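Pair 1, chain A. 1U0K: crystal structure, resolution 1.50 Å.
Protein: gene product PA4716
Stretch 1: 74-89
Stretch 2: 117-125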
# COMPACT_ATOMS: atom_id res chain seq x y z
N PHE A 74 -7.86 -18.13 -3.97
CA PHE A 74 -7.56 -18.76 -5.26
C PHE A 74 -6.07 -18.80 -5.58
O PHE A 74 -5.30 -17.94 -5.13
CB PHE A 74 -8.34 -18.05 -6.36
CG PHE A 74 -9.73 -17.66 -5.95
CD1 PHE A 74 -10.02 -16.38 -5.50
CD2 PHE A 74 -10.75 -18.60 -5.97
CE1 PHE A 74 -11.29 -16.04 -5.11
CE2 PHE A 74 -12.03 -18.26 -5.58
CZ PHE A 74 -12.30 -16.98 -5.15
N ALA A 75 -5.68 -19.82 -6.36
CA ALA A 75 -4.28 -20.02 -6.74
C ALA A 75 -3.66 -18.72 -7.26
O ALA A 75 -4.24 -18.08 -8.14
CB ALA A 75 -4.19 -21.12 -7.80
N GLY A 76 -2.52 -18.32 -6.69
CA GLY A 76 -1.82 -17.10 -7.08
C GLY A 76 -0.35 -17.11 -6.67
O GLY A 76 0.08 -18.05 -5.99
N HIS A 77 0.41 -16.07 -7.05
CA HIS A 77 1.84 -15.94 -6.70
C HIS A 77 2.22 -15.82 -5.18
O HIS A 77 3.38 -16.04 -4.83
CB HIS A 77 2.48 -14.79 -7.46
CG HIS A 77 2.04 -13.46 -6.96
ND1 HIS A 77 0.81 -12.93 -7.26
CD2 HIS A 77 2.63 -12.59 -6.11
CE1 HIS A 77 0.66 -11.78 -6.63
NE2 HIS A 77 1.75 -11.55 -5.93
N PRO A 78 1.31 -15.45 -4.28
CA PRO A 78 1.60 -15.65 -2.86
C PRO A 78 1.98 -17.09 -2.54
O PRO A 78 2.75 -17.32 -1.62
CB PRO A 78 0.29 -15.25 -2.18
CG PRO A 78 -0.26 -14.22 -3.08
CD PRO A 78 -0.00 -14.79 -4.46
N LEU A 79 1.46 -18.05 -3.30
CA LEU A 79 1.81 -19.46 -3.08
C LEU A 79 3.28 -19.74 -3.44
O LEU A 79 3.92 -20.50 -2.73
CB LEU A 79 0.87 -20.41 -3.85
CG LEU A 79 -0.63 -20.35 -3.54
CD1 LEU A 79 -1.37 -21.40 -4.37
CD2 LEU A 79 -0.99 -20.55 -2.09
N LEU A 80 3.80 -19.11 -4.49
CA LEU A 80 5.21 -19.22 -4.84
C LEU A 80 6.10 -18.71 -3.72
O LEU A 80 7.10 -19.35 -3.38
CB LEU A 80 5.51 -18.43 -6.11
CG LEU A 80 4.81 -18.92 -7.37
CD1 LEU A 80 5.25 -18.05 -8.54
CD2 LEU A 80 5.05 -20.40 -7.62
N GLY A 81 5.74 -17.56 -3.17
CA GLY A 81 6.48 -16.98 -2.05
C GLY A 81 6.45 -17.87 -0.82
O GLY A 81 7.47 -18.09 -0.18
N ALA A 82 5.27 -18.40 -0.50
CA ALA A 82 5.16 -19.35 0.60
C ALA A 82 6.06 -20.57 0.41
O ALA A 82 6.75 -20.99 1.34
CB ALA A 82 3.71 -19.77 0.79
N ALA A 83 6.09 -21.14 -0.79
CA ALA A 83 6.93 -22.29 -1.10
C ALA A 83 8.40 -21.99 -0.84
O ALA A 83 9.12 -22.80 -0.25
CB ALA A 83 6.71 -22.77 -2.53
N ALA A 84 8.85 -20.82 -1.28
CA ALA A 84 10.24 -20.42 -1.10
C ALA A 84 10.58 -20.28 0.38
O ALA A 84 11.65 -20.72 0.82
CB ALA A 84 10.50 -19.12 -1.83
N LEU A 85 9.68 -19.67 1.14
CA LEU A 85 9.89 -19.49 2.56
C LEU A 85 9.93 -20.83 3.27
O LEU A 85 10.79 -21.05 4.12
CB LEU A 85 8.84 -18.56 3.19
CG LEU A 85 8.99 -18.44 4.71
CD1 LEU A 85 10.31 -17.76 5.06
CD2 LEU A 85 7.83 -17.73 5.33
N LEU A 86 9.02 -21.74 2.93
CA LEU A 86 9.02 -23.07 3.55
C LEU A 86 10.33 -23.81 3.29
O LEU A 86 10.81 -24.51 4.16
CB LEU A 86 7.82 -23.88 3.08
CG LEU A 86 6.47 -23.36 3.57
CD1 LEU A 86 5.34 -24.10 2.86
CD2 LEU A 86 6.30 -23.50 5.06
N HIS A 87 10.88 -23.65 2.09
CA HIS A 87 12.18 -24.24 1.73
C HIS A 87 13.29 -23.63 2.59
O HIS A 87 14.13 -24.34 3.14
CB HIS A 87 12.45 -23.99 0.25
CG HIS A 87 13.47 -24.89 -0.38
ND1 HIS A 87 14.61 -25.32 0.26
CD2 HIS A 87 13.53 -25.40 -1.63
CE1 HIS A 87 15.32 -26.08 -0.57
NE2 HIS A 87 14.68 -26.14 -1.72
N HIS A 88 13.26 -22.31 2.74
CA HIS A 88 14.22 -21.61 3.62
C HIS A 88 14.17 -22.14 5.06
O HIS A 88 15.22 -22.39 5.67
CB HIS A 88 13.94 -20.10 3.58
CG HIS A 88 14.74 -19.32 4.57
ND1 HIS A 88 16.11 -19.18 4.49
CD2 HIS A 88 14.36 -18.63 5.67
CE1 HIS A 88 16.54 -18.44 5.49
NE2 HIS A 88 15.50 -18.10 6.23
N LEU A 89 12.97 -22.32 5.60
CA LEU A 89 12.79 -22.78 6.97
C LEU A 89 13.18 -24.25 7.16
O LEU A 89 13.77 -24.60 8.18
CB LEU A 89 11.34 -22.56 7.43
CG LEU A 89 10.94 -21.09 7.53
CD1 LEU A 89 9.44 -20.99 7.81
CD2 LEU A 89 11.74 -20.37 8.60
N GLY A 117 18.44 -16.67 -3.72
CA GLY A 117 17.11 -17.03 -3.29
C GLY A 117 16.65 -18.39 -3.77
O GLY A 117 17.33 -19.40 -3.58
N PHE A 118 15.47 -18.40 -4.38
CA PHE A 118 14.77 -19.62 -4.76
C PHE A 118 14.10 -19.46 -6.11
O PHE A 118 13.91 -18.36 -6.60
CB PHE A 118 13.70 -19.98 -3.71
CG PHE A 118 14.26 -20.20 -2.33
CD1 PHE A 118 14.49 -19.13 -1.47
CD2 PHE A 118 14.62 -21.48 -1.91
CE1 PHE A 118 15.06 -19.34 -0.22
CE2 PHE A 118 15.17 -21.69 -0.67
CZ PHE A 118 15.39 -20.62 0.18
N TYR A 119 13.79 -20.60 -6.72
CA TYR A 119 12.86 -20.66 -7.84
C TYR A 119 11.72 -21.55 -7.39
O TYR A 119 11.95 -22.66 -6.92
CB TYR A 119 13.52 -21.25 -9.10
CG TYR A 119 12.62 -21.12 -10.31
CD1 TYR A 119 12.61 -19.97 -11.06
CD2 TYR A 119 11.77 -22.15 -10.67
CE1 TYR A 119 11.78 -19.84 -12.16
CE2 TYR A 119 10.92 -22.04 -11.76
CZ TYR A 119 10.93 -20.88 -12.50
OH TYR A 119 10.09 -20.78 -13.58
N ALA A 120 10.50 -21.07 -7.55
CA ALA A 120 9.32 -21.81 -7.16
C ALA A 120 8.34 -21.92 -8.33
O ALA A 120 8.23 -21.01 -9.15
CB ALA A 120 8.65 -21.14 -5.97
N GLU A 121 7.62 -23.03 -8.38
CA GLU A 121 6.65 -23.30 -9.42
C GLU A 121 5.42 -23.97 -8.86
O GLU A 121 5.50 -24.73 -7.90
CB GLU A 121 7.30 -24.21 -10.46
CG GLU A 121 6.46 -24.54 -11.67
CD GLU A 121 7.20 -25.52 -12.56
OE1 GLU A 121 8.15 -25.09 -13.24
OE2 GLU A 121 6.85 -26.72 -12.55
N MSE A 122 4.27 -23.68 -9.45
CA MSE A 122 3.01 -24.25 -9.02
C MSE A 122 2.25 -24.83 -10.21
O MSE A 122 2.40 -24.36 -11.33
CB MSE A 122 2.16 -23.19 -8.33
CG MSE A 122 1.65 -22.10 -9.25
SE MSE A 122 0.99 -20.58 -8.25
CE MSE A 122 -0.60 -21.21 -7.84
N ASP A 123 1.44 -25.85 -9.93
CA ASP A 123 0.51 -26.43 -10.89
C ASP A 123 -0.89 -25.90 -10.61
O ASP A 123 -1.50 -26.23 -9.60
CB ASP A 123 0.54 -27.96 -10.78
CG ASP A 123 -0.30 -28.65 -11.85
OD1 ASP A 123 -0.75 -27.99 -12.82
OD2 ASP A 123 -0.56 -29.87 -11.80
N GLN A 124 -1.37 -25.03 -11.50
CA GLN A 124 -2.68 -24.42 -11.35
C GLN A 124 -3.84 -25.26 -11.90
O GLN A 124 -5.00 -24.88 -11.79
CB GLN A 124 -2.69 -23.04 -12.00
CG GLN A 124 -1.66 -22.09 -11.39
CD GLN A 124 -1.94 -20.63 -11.71
OE1 GLN A 124 -2.74 -20.32 -12.59
NE2 GLN A 124 -1.28 -19.74 -11.00
N GLY A 125 -3.52 -26.41 -12.49
CA GLY A 125 -4.53 -27.26 -13.11
C GLY A 125 -4.94 -26.69 -14.45
O GLY A 125 -4.31 -25.77 -14.97

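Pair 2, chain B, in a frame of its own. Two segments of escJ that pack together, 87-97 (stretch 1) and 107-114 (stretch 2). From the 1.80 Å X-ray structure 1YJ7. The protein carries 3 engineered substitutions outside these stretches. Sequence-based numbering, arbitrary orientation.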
# COMPACT_ATOMS: atom_id res chain seq x y z
N ILE B 87 -6.31 2.54 -31.56
CA ILE B 87 -6.27 3.60 -32.57
C ILE B 87 -5.78 4.93 -31.96
O ILE B 87 -4.99 5.64 -32.57
CB ILE B 87 -7.67 3.78 -33.23
CG1 ILE B 87 -8.01 2.58 -34.13
CG2 ILE B 87 -7.76 5.09 -33.99
CD1 ILE B 87 -7.19 2.47 -35.40
N ASN B 88 -6.26 5.25 -30.77
CA ASN B 88 -5.85 6.47 -30.07
C ASN B 88 -4.36 6.43 -29.74
O ASN B 88 -3.67 7.42 -29.88
CB ASN B 88 -6.63 6.60 -28.75
CG ASN B 88 -6.46 7.95 -28.10
OD1 ASN B 88 -6.89 8.96 -28.66
ND2 ASN B 88 -5.87 7.97 -26.88
N TYR B 89 -3.90 5.26 -29.31
CA TYR B 89 -2.50 5.07 -28.93
C TYR B 89 -1.60 5.22 -30.14
O TYR B 89 -0.57 5.91 -30.09
CB TYR B 89 -2.33 3.70 -28.29
CG TYR B 89 -0.91 3.24 -28.10
CD1 TYR B 89 -0.12 3.79 -27.08
CD2 TYR B 89 -0.36 2.25 -28.89
CE1 TYR B 89 1.19 3.37 -26.89
CE2 TYR B 89 0.94 1.82 -28.70
CZ TYR B 89 1.70 2.38 -27.70
OH TYR B 89 3.00 1.95 -27.51
N LEU B 90 -2.00 4.61 -31.25
CA LEU B 90 -1.27 4.82 -32.51
C LEU B 90 -1.16 6.28 -32.90
O LEU B 90 -0.09 6.72 -33.33
CB LEU B 90 -1.91 4.03 -33.65
CG LEU B 90 -1.23 4.13 -35.02
CD1 LEU B 90 0.12 3.46 -34.97
CD2 LEU B 90 -2.11 3.50 -36.11
N LYS B 91 -2.25 7.04 -32.78
CA LYS B 91 -2.21 8.46 -33.07
C LYS B 91 -1.26 9.20 -32.12
O LYS B 91 -0.46 10.01 -32.56
CB LYS B 91 -3.60 9.10 -33.01
CG LYS B 91 -3.63 10.59 -33.37
CD LYS B 91 -3.17 10.91 -34.82
CE LYS B 91 -4.10 10.33 -35.88
NZ LYS B 91 -3.80 10.84 -37.27
N GLU B 92 -1.35 8.90 -30.83
CA GLU B 92 -0.43 9.52 -29.87
C GLU B 92 1.04 9.27 -30.26
O GLU B 92 1.88 10.20 -30.22
CB GLU B 92 -0.67 8.95 -28.46
CG GLU B 92 -1.94 9.47 -27.81
CD GLU B 92 -2.30 8.72 -26.54
OE1 GLU B 92 -3.26 9.15 -25.87
OE2 GLU B 92 -1.59 7.73 -26.20
N GLN B 93 1.33 8.03 -30.62
CA GLN B 93 2.69 7.63 -31.02
C GLN B 93 3.12 8.30 -32.31
O GLN B 93 4.28 8.74 -32.42
CB GLN B 93 2.76 6.11 -31.12
CG GLN B 93 2.59 5.43 -29.75
CD GLN B 93 3.83 5.56 -28.85
OE1 GLN B 93 3.74 6.06 -27.72
NE2 GLN B 93 4.95 5.10 -29.34
N ASP B 94 2.20 8.43 -33.27
CA ASP B 94 2.48 9.12 -34.52
C ASP B 94 2.82 10.59 -34.28
O ASP B 94 3.72 11.15 -34.91
CB ASP B 94 1.27 9.07 -35.46
CG ASP B 94 1.02 7.70 -36.07
OD1 ASP B 94 1.88 6.78 -35.99
OD2 ASP B 94 -0.05 7.49 -36.70
N ILE B 95 2.10 11.24 -33.36
CA ILE B 95 2.35 12.65 -33.06
C ILE B 95 3.68 12.82 -32.32
O ILE B 95 4.45 13.71 -32.62
CB ILE B 95 1.16 13.28 -32.29
CG1 ILE B 95 -0.09 13.28 -33.19
CG2 ILE B 95 1.52 14.66 -31.87
CD1 ILE B 95 -1.38 13.65 -32.40
N GLU B 96 3.95 11.93 -31.37
CA GLU B 96 5.23 11.92 -30.67
C GLU B 96 6.38 11.75 -31.67
O GLU B 96 7.39 12.45 -31.58
CB GLU B 96 5.28 10.85 -29.58
CG GLU B 96 4.36 11.12 -28.38
CD GLU B 96 4.38 10.02 -27.33
OE1 GLU B 96 3.51 10.03 -26.42
OE2 GLU B 96 5.28 9.14 -27.38
N ARG B 97 6.21 10.83 -32.61
CA ARG B 97 7.25 10.54 -33.60
C ARG B 97 7.55 11.77 -34.42
O ARG B 97 8.72 12.09 -34.66
CB ARG B 97 6.82 9.38 -34.49
CG ARG B 97 7.85 9.06 -35.58
CD ARG B 97 7.36 8.12 -36.61
NE ARG B 97 7.50 6.76 -36.15
CZ ARG B 97 6.53 5.92 -35.95
NH1 ARG B 97 5.28 6.28 -36.18
NH2 ARG B 97 6.82 4.68 -35.52
N ASP B 107 12.53 14.53 -25.79
CA ASP B 107 11.52 13.59 -25.30
C ASP B 107 10.16 14.27 -25.49
O ASP B 107 10.10 15.49 -25.57
CB ASP B 107 11.77 13.21 -23.84
CG ASP B 107 11.10 11.91 -23.42
OD1 ASP B 107 11.36 11.47 -22.28
OD2 ASP B 107 10.29 11.27 -24.12
N CYS B 108 9.10 13.48 -25.64
CA CYS B 108 7.76 13.98 -25.93
C CYS B 108 6.73 13.00 -25.40
O CYS B 108 6.89 11.77 -25.58
CB CYS B 108 7.56 14.15 -27.47
SG CYS B 108 5.98 14.89 -27.92
N SER B 109 5.67 13.50 -24.76
CA SER B 109 4.52 12.69 -24.44
C SER B 109 3.27 13.40 -24.91
O SER B 109 3.13 14.59 -24.72
CB SER B 109 4.41 12.44 -22.93
OG SER B 109 5.33 11.47 -22.50
N VAL B 110 2.38 12.63 -25.52
CA VAL B 110 1.08 13.13 -25.97
C VAL B 110 0.01 12.23 -25.39
O VAL B 110 0.07 10.99 -25.54
CB VAL B 110 0.97 13.14 -27.51
CG1 VAL B 110 -0.44 13.56 -27.94
CG2 VAL B 110 2.01 14.05 -28.10
N SER B 111 -0.97 12.83 -24.72
CA SER B 111 -2.15 12.10 -24.28
C SER B 111 -3.36 12.73 -24.94
O SER B 111 -3.62 13.93 -24.74
CB SER B 111 -2.29 12.12 -22.75
OG SER B 111 -3.42 11.35 -22.35
N LEU B 112 -4.09 11.94 -25.73
CA LEU B 112 -5.26 12.39 -26.48
C LEU B 112 -6.57 11.95 -25.84
O LEU B 112 -6.70 10.82 -25.41
CB LEU B 112 -5.25 11.82 -27.89
CG LEU B 112 -4.14 12.31 -28.81
CD1 LEU B 112 -4.28 11.58 -30.13
CD2 LEU B 112 -4.16 13.82 -29.01
N ASN B 113 -7.53 12.87 -25.88
CA ASN B 113 -8.92 12.65 -25.50
C ASN B 113 -9.75 12.89 -26.77
O ASN B 113 -10.01 14.03 -27.10
CB ASN B 113 -9.30 13.64 -24.40
CG ASN B 113 -10.81 13.82 -24.24
OD1 ASN B 113 -11.57 12.86 -24.37
ND2 ASN B 113 -11.25 15.06 -23.98
N VAL B 114 -10.11 11.83 -27.47
CA VAL B 114 -10.93 11.91 -28.69
C VAL B 114 -12.27 11.22 -28.45
O VAL B 114 -12.28 10.02 -28.14
CB VAL B 114 -10.21 11.24 -29.85
CG1 VAL B 114 -11.10 11.21 -31.10
CG2 VAL B 114 -8.93 11.93 -30.12
O HOH W 1 -9.09 9.14 -26.86
O HOH W 2 -3.71 8.79 -23.29
O HOH W 3 -0.27 9.08 -23.65

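The sharpest difference between these two helix-on-strand contacts is chemical: no hydrogen bond joins the helix to the strand in pair 1, whereas in pair 2 two glutamates of the helix accept hydrogen bonds from backbone amides of the strand. The backbones nonetheless agree closely. The helix and strand axes approach to 7.6 Å in pair 1 and 7.7 Å in pair 2, and they run at 130° and 148° to each other, nearer antiparallel than parallel in both. Fourteen central residues superpose with an RMSD of 0.8 Å.

The clearest illustration is the match of A:Leu80 with B:Glu92, whose side-chain centres fall 1.0 Å apart. Both side chains leave the helix sideways and bring their ends nearer the strand. A:Leu80 ends in two methyls, and CD2 lies 4.0 Å from CB of A:Ala120, 4.1 Å from CB of A:Met122 and 3.8 Å from the backbone N of A:Met122. At the equivalent strand position in pair 2, the N of B:Leu112 donates to OE1 of B:Glu92 at 2.9 Å, with a nearly linear angle of 176°. The glutamate does not forgo apolar packing, since its CG rests 3.7 Å from CG of B:Leu112. A water lies 2.6 Å from OE1 of B:Glu92 and 2.7 Å from OG of B:Ser111, close to both polar side chains.

One turn along the helix, A:Ala84 matches B:Glu96, and here the solutions diverge in size. The small alanine sets its CB 3.8 Å from CB of A:Phe118, and its carbonyl O lies over one face of the phenylalanine ring, 3.8 Å from CZ. A:His87 adds a second aromatic ring, its CG 3.6 Å from CE2 of A:Phe118; the two rings meet obliquely, with planes at 48°. In pair 2 the strand residue matching A:Phe118 is the smaller B:Cys108, and the long helix residue B:Glu96 reaches across instead. Its CG is 4.1 Å from SG of B:Cys108, while its OE1 accepts a hydrogen bond from N of B:Val110 at 3.0 Å.

Between these positions, bulk is distributed differently. A:Ala83 and A:Ala120 face each other as two alanines, CB to CB at 4.3 Å; their counterparts, B:Ile95 and B:Val110, meet through branched chains, CG2 to CG2 at 3.9 Å.

At the next inward-facing strand position, selenomethionine A:Met122 matches B:Leu112. The CE of A:Met122 lies 3.6 Å from CB of A:Ala75 and equally 3.6 Å from CD1 of A:Leu79. B:Lys91, the match of A:Leu79, offers its aliphatic portion, with CG 3.4 Å from CD1 of B:Leu112, before its end leads away. B:Asn88 adds a weak hydrogen bond from ND2 to the O of B:Leu112 at 3.3 Å.

The general principle is that a shared backbone sets which positions face each other, while side-chain length and chemistry determine how far each reaches and whether it meets its neighbours through methyls, rings or carboxylates.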